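Local coordinates for pyridoxine 4-oxidase (Mesorhizobium loti, PDB 4HA6), which oxidises the 4-hydroxymethyl group of pyridoxine to the aldehyde of pyridoxal, using FAD as cofactor, and belongs to the GMC oxidoreductase family, at residues M90-G95 and S184-D189; E125-G130 and I143-D148. All coordinates share one frame; numbering follows the deposited sequence.

Contact 1 (M90-G95 and S184-D189); sequences MGYMRG and SLNIRD. With FAD (flavin-adenine dinucleotide), chain B.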
loop_
_atom_site.group_PDB
_atom_site.type_symbol
_atom_site.label_atom_id
_atom_site.label_comp_id
_atom_site.label_asym_id
_atom_site.label_seq_id
_atom_site.Cartn_x
_atom_site.Cartn_y
_atom_site.Cartn_z
ATOM N N MET A 90 -3.312 -2.783 -8.917
ATOM C CA MET A 90 -4.725 -3.121 -8.686
ATOM C C MET A 90 -5.045 -4.473 -8.012
ATOM O O MET A 90 -6.176 -4.961 -8.098
ATOM C CB MET A 90 -5.606 -2.832 -9.924
ATOM C CG MET A 90 -5.147 -3.414 -11.268
ATOM S SD MET A 90 -5.223 -2.216 -12.632
ATOM C CE MET A 90 -3.476 -1.798 -12.784
ATOM N N GLY A 91 -4.070 -5.053 -7.314
ATOM C CA GLY A 91 -4.314 -6.261 -6.547
ATOM C C GLY A 91 -5.172 -5.919 -5.349
ATOM O O GLY A 91 -4.972 -4.859 -4.729
ATOM N N TYR A 92 -6.133 -6.788 -5.032
ATOM C CA TYR A 92 -6.975 -6.608 -3.845
ATOM C C TYR A 92 -6.767 -7.768 -2.865
ATOM O O TYR A 92 -7.200 -8.904 -3.125
ATOM C CB TYR A 92 -8.449 -6.517 -4.238
ATOM C CG TYR A 92 -9.378 -6.174 -3.089
ATOM C CD1 TYR A 92 -9.537 -4.855 -2.661
ATOM C CD2 TYR A 92 -10.098 -7.172 -2.437
ATOM C CE1 TYR A 92 -10.400 -4.536 -1.609
ATOM C CE2 TYR A 92 -10.963 -6.866 -1.384
ATOM C CZ TYR A 92 -11.102 -5.555 -0.974
ATOM O OH TYR A 92 -11.951 -5.277 0.072
ATOM N N MET A 93 -6.092 -7.480 -1.753
ATOM C CA MET A 93 -5.832 -8.470 -0.710
ATOM C C MET A 93 -6.213 -7.859 0.634
ATOM O O MET A 93 -5.565 -6.911 1.072
ATOM C CB MET A 93 -4.330 -8.822 -0.668
ATOM C CG MET A 93 -3.819 -9.714 -1.803
ATOM S SD MET A 93 -3.614 -8.886 -3.406
ATOM C CE MET A 93 -2.365 -9.972 -4.122
ATOM N N ARG A 94 -7.240 -8.388 1.297
ATOM C CA ARG A 94 -7.620 -7.865 2.614
ATOM C C ARG A 94 -6.463 -7.982 3.605
ATOM O O ARG A 94 -6.180 -7.060 4.369
ATOM C CB ARG A 94 -8.819 -8.630 3.187
ATOM C CG ARG A 94 -10.126 -8.465 2.447
ATOM C CD ARG A 94 -11.165 -9.400 3.079
ATOM N NE ARG A 94 -12.503 -9.150 2.549
ATOM C CZ ARG A 94 -13.589 -9.827 2.908
ATOM N NH1 ARG A 94 -13.505 -10.807 3.804
ATOM N NH2 ARG A 94 -14.759 -9.528 2.366
ATOM N N GLY A 95 -5.780 -9.121 3.572
ATOM C CA GLY A 95 -4.809 -9.440 4.598
ATOM C C GLY A 95 -5.309 -10.689 5.303
ATOM O O GLY A 95 -6.378 -11.202 4.960
ATOM N N SER A 184 -7.033 -11.479 -6.921
ATOM C CA SER A 184 -8.245 -10.704 -7.159
ATOM C C SER A 184 -7.822 -9.301 -7.569
ATOM O O SER A 184 -6.785 -8.813 -7.104
ATOM C CB SER A 184 -9.116 -10.655 -5.902
ATOM O OG SER A 184 -9.482 -11.972 -5.482
ATOM N N LEU A 185 -8.610 -8.661 -8.436
ATOM C CA LEU A 185 -8.223 -7.374 -9.026
ATOM C C LEU A 185 -9.363 -6.353 -9.028
ATOM O O LEU A 185 -10.535 -6.724 -9.183
ATOM C CB LEU A 185 -7.747 -7.572 -10.462
ATOM C CG LEU A 185 -6.516 -8.437 -10.712
ATOM C CD1 LEU A 185 -6.373 -8.715 -12.190
ATOM C CD2 LEU A 185 -5.283 -7.738 -10.192
ATOM N N ASN A 186 -9.026 -5.074 -8.865
ATOM C CA ASN A 186 -10.030 -4.019 -9.009
ATOM C C ASN A 186 -10.132 -3.617 -10.465
ATOM O O ASN A 186 -9.572 -2.592 -10.876
ATOM C CB ASN A 186 -9.717 -2.785 -8.156
ATOM C CG ASN A 186 -9.709 -3.079 -6.664
ATOM O OD1 ASN A 186 -8.878 -2.540 -5.927
ATOM N ND2 ASN A 186 -10.638 -3.926 -6.207
ATOM N N ILE A 187 -10.834 -4.445 -11.236
ATOM C CA ILE A 187 -11.041 -4.245 -12.669
ATOM C C ILE A 187 -12.515 -4.524 -12.956
ATOM O O ILE A 187 -13.111 -5.424 -12.355
ATOM C CB ILE A 187 -10.147 -5.201 -13.513
ATOM C CG1 ILE A 187 -8.661 -4.940 -13.256
ATOM C CG2 ILE A 187 -10.429 -5.060 -15.005
ATOM C CD1 ILE A 187 -7.720 -5.815 -14.091
ATOM N N ARG A 188 -13.113 -3.725 -13.835
ATOM C CA ARG A 188 -14.470 -3.969 -14.317
ATOM C C ARG A 188 -14.532 -3.598 -15.797
ATOM O O ARG A 188 -14.127 -2.492 -16.180
ATOM C CB ARG A 188 -15.507 -3.166 -13.520
ATOM C CG ARG A 188 -16.910 -3.205 -14.133
ATOM C CD ARG A 188 -17.997 -3.308 -13.068
ATOM N NE ARG A 188 -17.934 -4.583 -12.355
ATOM C CZ ARG A 188 -18.582 -4.845 -11.221
ATOM N NH1 ARG A 188 -19.353 -3.922 -10.658
ATOM N NH2 ARG A 188 -18.455 -6.032 -10.640
ATOM N N ASP A 189 -15.019 -4.533 -16.616
ATOM C CA ASP A 189 -15.128 -4.357 -18.069
ATOM C C ASP A 189 -13.775 -4.067 -18.705
ATOM O O ASP A 189 -13.665 -3.241 -19.615
ATOM C CB ASP A 189 -16.136 -3.252 -18.410
ATOM C CG ASP A 189 -17.501 -3.489 -17.770
ATOM O OD1 ASP A 189 -17.892 -4.666 -17.612
ATOM O OD2 ASP A 189 -18.182 -2.497 -17.421
HETATM P PA FAD B . -2.466 7.791 -1.265
HETATM O O1A FAD B . -3.494 6.958 -2.019
HETATM O O2A FAD B . -1.043 7.788 -1.748
HETATM O O5B FAD B . -3.025 9.309 -1.236
HETATM C C5B FAD B . -2.263 10.444 -0.834
HETATM C C4B FAD B . -2.885 11.623 -1.569
HETATM O O4B FAD B . -2.700 12.852 -0.859
HETATM C C3B FAD B . -2.242 11.807 -2.937
HETATM O O3B FAD B . -3.316 12.009 -3.870
HETATM C C2B FAD B . -1.380 13.059 -2.797
HETATM O O2B FAD B . -1.281 13.775 -4.041
HETATM C C1B FAD B . -2.123 13.849 -1.723
HETATM N N9A FAD B . -1.267 14.732 -0.874
HETATM C C8A FAD B . -0.071 14.420 -0.330
HETATM N N7A FAD B . 0.404 15.465 0.402
HETATM C C5A FAD B . -0.499 16.471 0.340
HETATM C C6A FAD B . -0.616 17.847 0.893
HETATM N N6A FAD B . 0.362 18.373 1.695
HETATM N N1A FAD B . -1.735 18.560 0.577
HETATM C C2A FAD B . -2.712 18.050 -0.201
HETATM N N3A FAD B . -2.660 16.804 -0.726
HETATM C C4A FAD B . -1.600 15.978 -0.499
HETATM N N1 FAD B . -1.842 -1.749 -3.023
HETATM C C2 FAD B . -2.579 -2.863 -3.187
HETATM O O2 FAD B . -3.295 -3.248 -2.236
HETATM N N3 FAD B . -2.551 -3.590 -4.320
HETATM C C4 FAD B . -1.799 -3.241 -5.378
HETATM O O4 FAD B . -1.773 -3.938 -6.426
HETATM C C4X FAD B . -0.960 -2.025 -5.274
HETATM N N5 FAD B . -0.163 -1.612 -6.280
HETATM C C5X FAD B . 0.581 -0.483 -6.164
HETATM C C6 FAD B . 1.393 -0.060 -7.214
HETATM C C7 FAD B . 2.149 1.102 -7.097
HETATM C C7M FAD B . 3.021 1.547 -8.245
HETATM C C8 FAD B . 2.091 1.902 -5.842
HETATM C C8M FAD B . 2.916 3.155 -5.718
HETATM C C9 FAD B . 1.280 1.490 -4.786
HETATM C C9A FAD B . 0.531 0.320 -4.909
HETATM N N10 FAD B . -0.287 -0.109 -3.849
HETATM C C10 FAD B . -1.042 -1.280 -4.003
HETATM C "C1'" FAD B . -0.340 0.660 -2.599
HETATM C "C2'" FAD B . -1.625 1.459 -2.448
HETATM O "O2'" FAD B . -1.927 2.145 -3.674
HETATM C "C3'" FAD B . -1.395 2.460 -1.315
HETATM O "O3'" FAD B . -0.919 1.742 -0.165
HETATM C "C4'" FAD B . -2.666 3.216 -0.970
HETATM O "O4'" FAD B . -3.136 3.865 -2.165
HETATM C "C5'" FAD B . -2.428 4.234 0.150
HETATM O "O5'" FAD B . -3.493 5.181 0.123
HETATM P P FAD B . -3.441 6.458 1.088
HETATM O O1P FAD B . -4.816 7.107 1.180
HETATM O O2P FAD B . -2.706 6.097 2.363
HETATM O O3P FAD B . -2.440 7.429 0.297
HETATM O O HOH W 1 -6.629 -2.621 -4.413
HETATM O O HOH W 2 -6.385 -11.692 -4.003
#

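Contact 2 (E125-G130 and I143-D148); sequences EDHPLG and IHLPAD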
loop_
_atom_site.group_PDB
_atom_site.type_symbol
_atom_site.label_atom_id
_atom_site.label_comp_id
_atom_site.label_asym_id
_atom_site.label_seq_id
_atom_site.Cartn_x
_atom_site.Cartn_y
_atom_site.Cartn_z
ATOM N N GLU A 125 -16.833 -3.947 -0.776
ATOM C CA GLU A 125 -16.686 -4.850 -1.917
ATOM C C GLU A 125 -17.942 -5.077 -2.762
ATOM O O GLU A 125 -19.045 -5.236 -2.225
ATOM C CB GLU A 125 -16.187 -6.195 -1.402
ATOM C CG GLU A 125 -14.793 -6.090 -0.849
ATOM C CD GLU A 125 -14.453 -7.202 0.090
ATOM O OE1 GLU A 125 -15.304 -8.097 0.306
ATOM O OE2 GLU A 125 -13.328 -7.175 0.619
ATOM N N ASP A 126 -17.769 -5.088 -4.083
ATOM C CA ASP A 126 -18.754 -5.734 -4.962
ATOM C C ASP A 126 -18.078 -6.958 -5.549
ATOM O O ASP A 126 -17.359 -6.857 -6.553
ATOM C CB ASP A 126 -19.245 -4.818 -6.085
ATOM C CG ASP A 126 -20.319 -5.495 -6.978
ATOM O OD1 ASP A 126 -21.085 -6.356 -6.476
ATOM O OD2 ASP A 126 -20.397 -5.159 -8.181
ATOM N N HIS A 127 -18.310 -8.103 -4.909
ATOM C CA HIS A 127 -17.552 -9.332 -5.150
ATOM C C HIS A 127 -18.446 -10.411 -5.772
ATOM O O HIS A 127 -19.615 -10.522 -5.416
ATOM C CB HIS A 127 -17.002 -9.831 -3.807
ATOM C CG HIS A 127 -15.847 -10.773 -3.927
ATOM N ND1 HIS A 127 -16.003 -12.105 -4.250
ATOM C CD2 HIS A 127 -14.518 -10.582 -3.748
ATOM C CE1 HIS A 127 -14.819 -12.689 -4.283
ATOM N NE2 HIS A 127 -13.901 -11.790 -3.973
ATOM N N PRO A 128 -17.895 -11.223 -6.693
ATOM C CA PRO A 128 -18.726 -12.262 -7.312
ATOM C C PRO A 128 -19.169 -13.337 -6.314
ATOM O O PRO A 128 -20.156 -14.013 -6.578
ATOM C CB PRO A 128 -17.810 -12.854 -8.393
ATOM C CG PRO A 128 -16.431 -12.530 -7.956
ATOM C CD PRO A 128 -16.530 -11.206 -7.248
ATOM N N LEU A 129 -18.461 -13.481 -5.192
ATOM C CA LEU A 129 -18.862 -14.409 -4.130
ATOM C C LEU A 129 -19.739 -13.724 -3.072
ATOM O O LEU A 129 -20.088 -14.328 -2.060
ATOM C CB LEU A 129 -17.622 -15.001 -3.447
ATOM C CG LEU A 129 -16.956 -16.289 -3.918
ATOM C CD1 LEU A 129 -17.187 -16.546 -5.393
ATOM C CD2 LEU A 129 -15.464 -16.244 -3.606
ATOM N N GLY A 130 -20.078 -12.460 -3.299
ATOM C CA GLY A 130 -20.939 -11.732 -2.383
ATOM C C GLY A 130 -22.213 -12.494 -2.066
ATOM O O GLY A 130 -22.883 -13.013 -2.964
ATOM N N ILE A 143 -14.629 -6.175 -7.240
ATOM C CA ILE A 143 -13.544 -7.131 -7.075
ATOM C C ILE A 143 -13.705 -8.200 -8.159
ATOM O O ILE A 143 -14.746 -8.861 -8.242
ATOM C CB ILE A 143 -13.560 -7.824 -5.684
ATOM C CG1 ILE A 143 -13.874 -6.832 -4.552
ATOM C CG2 ILE A 143 -12.241 -8.597 -5.450
ATOM C CD1 ILE A 143 -12.989 -5.569 -4.541
ATOM N N HIS A 144 -12.679 -8.376 -8.984
ATOM C CA HIS A 144 -12.750 -9.338 -10.085
ATOM C C HIS A 144 -11.917 -10.571 -9.760
ATOM O O HIS A 144 -10.790 -10.451 -9.263
ATOM C CB HIS A 144 -12.253 -8.658 -11.369
ATOM C CG HIS A 144 -12.114 -9.572 -12.551
ATOM N ND1 HIS A 144 -13.064 -10.513 -12.893
ATOM C CD2 HIS A 144 -11.141 -9.658 -13.492
ATOM C CE1 HIS A 144 -12.675 -11.148 -13.987
ATOM N NE2 HIS A 144 -11.513 -10.648 -14.371
ATOM N N LEU A 145 -12.481 -11.748 -10.022
ATOM C CA LEU A 145 -11.771 -13.016 -9.862
ATOM C C LEU A 145 -11.415 -13.537 -11.252
ATOM O O LEU A 145 -12.267 -14.096 -11.942
ATOM C CB LEU A 145 -12.653 -14.053 -9.148
ATOM C CG LEU A 145 -13.080 -13.814 -7.693
ATOM C CD1 LEU A 145 -13.926 -14.965 -7.147
ATOM C CD2 LEU A 145 -11.876 -13.581 -6.803
ATOM N N PRO A 146 -10.157 -13.347 -11.675
ATOM C CA PRO A 146 -9.802 -13.748 -13.039
ATOM C C PRO A 146 -9.795 -15.266 -13.179
ATOM O O PRO A 146 -9.407 -15.958 -12.237
ATOM C CB PRO A 146 -8.378 -13.201 -13.202
ATOM C CG PRO A 146 -8.247 -12.113 -12.148
ATOM C CD PRO A 146 -9.041 -12.671 -10.992
ATOM N N ALA A 147 -10.222 -15.774 -14.332
ATOM C CA ALA A 147 -10.115 -17.204 -14.622
ATOM C C ALA A 147 -9.681 -17.405 -16.073
ATOM O O ALA A 147 -8.518 -17.723 -16.350
ATOM C CB ALA A 147 -11.428 -17.919 -14.336
ATOM N N ASP A 148 -10.615 -17.203 -16.996
ATOM C CA ASP A 148 -10.330 -17.387 -18.408
ATOM C C ASP A 148 -9.137 -16.555 -18.859
ATOM O O ASP A 148 -8.312 -17.024 -19.627
ATOM C CB ASP A 148 -11.558 -17.031 -19.245
ATOM C CG ASP A 148 -12.602 -18.127 -19.241
ATOM O OD1 ASP A 148 -12.675 -18.878 -18.245
ATOM O OD2 ASP A 148 -13.349 -18.236 -20.240
#

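Contact 1 (M90-G95 and S184-D189)
The wall of the FAD pocket beside the pyrimidine end of the isoalloxazine is built here, where 90-95 meets 184-189 in a single antiparallel beta bridge. G91 and L185 form its non-hydrogen-bonded pair, with CA atoms 4.8 Å apart, and a bond closes the bridge on each side. N186 N donates to M90 O over 3.0 Å, lying in the carbonyl plane. Y92 N donates to S184 O over an equal length, but from 43° above that carbonyl plane. A CA-H...O contact from L185 CA to M90 O reinforces the first link.

G91 pairs with the pyrimidine edge of the flavin. Its N gives a hydrogen bond of 2.7 Å to FAD O4, while its O accepts one of 2.8 Å from FAD N3. A side chain at G91 would be pressed against FAD O4. G91 O is gripped a second time, by water 1, whose other proton goes to N186 OD1 at 2.7 Å. The N186 amide is held at both ends, because ND2 donates to P142 O, and this would fix which end of the amide faces the water. ND2 also lies 3.8 Å from Y92 CD1, the ring and amide planes crossing obliquely at 62°. The Y92 hydroxyl reaches past this crossing to E125. Water 2 bridges the backbones again, donating to Y92 O and accepting from S184 N.

M90 sets its CG between the backbone N and the carbonyl carbon (chi1 51°), in the crowded position. CG thereby packs 4.3 Å from I187 CG1, and the bent chain beyond it leads away. The whole is a short antiparallel bridge presenting one backbone N-H and one C=O to the O4 and N3-H of a flavin, the complementary peptide recognition familiar from flavoproteins.

Contact 2 (E125-G130 and I143-D148)
The imidazole of H127 has the ring of H135 stacked with it and L129 N at its edge, while I143 CG2 and L145 CD1 approach obliquely. The edge contact is a hydrogen bond: L129 N donates to H127 ND1 over 3.0 Å, only 7° out of the ring plane. ND1 is therefore an acceptor, which suggests a neutral ring protonated at NE2. With CG anti to the backbone N (chi1 -160°), the ring swings over to the other segment, where its CD2 lies 3.5 Å from I143 CG2 and its CE1 lies 3.8 Å from L145 CD1. In the second flat group, H144, one face has P146 N above its centre, and NE2 bonds to E149.

I143 is wedged between two partners: CG2 meets the imidazole, and CG1 lies 3.9 Å from E125 CG. L145, with CG anti to its carbonyl carbon, sends CD1 to P128 CG at 3.6 Å and to L129 CD1 at 4.0 Å, crossing the L129 side chain at about a right angle. P128 CD comes within 3.1 Å of I143 O, a close fit at the start of the turn. An alanine at H127 would probably loosen I143 and L145 by removing the ring they pack against, and would lose the acceptor that holds L129 N within the turn.

The backbones are joined by one bond, I143 N to D126 O, 2.9 Å long and nearly straight at 172°. It prolongs the small parallel pairing of strands 125-126 and 141-142. Helix 114-124 runs directly into the first of these, and residues 127-130 then fold into a type I beta turn closed by G130 N on H127 O. The other segment leads on towards helix 152-163, and its H144 is backbone-bonded to L185.

Contact 2 is nested inside the chain loop that contact 1 closes, and their centres lie about 8 Å apart. Every touching residue of contact 1 is buried, and G91 bonds the flavin directly; contact 2 is only partly buried, and P128 is exposed. Their chemistry follows: backbone bonds and waters dominate the inner contact, whereas aliphatic groups round an imidazole carry the outer one. They meet through E125, whose OE2 is 2.4 Å from Y92 OH in a probable hydrogen bond and whose OE1 forms a salt bridge of 2.6 Å with R94 NH2. Methyls packed on polar tips join them too, I143 CD1 against N186 ND2 and L145 CD2 against S184 OG, so 143-148 lies between 184-189 and the turn at 127-130.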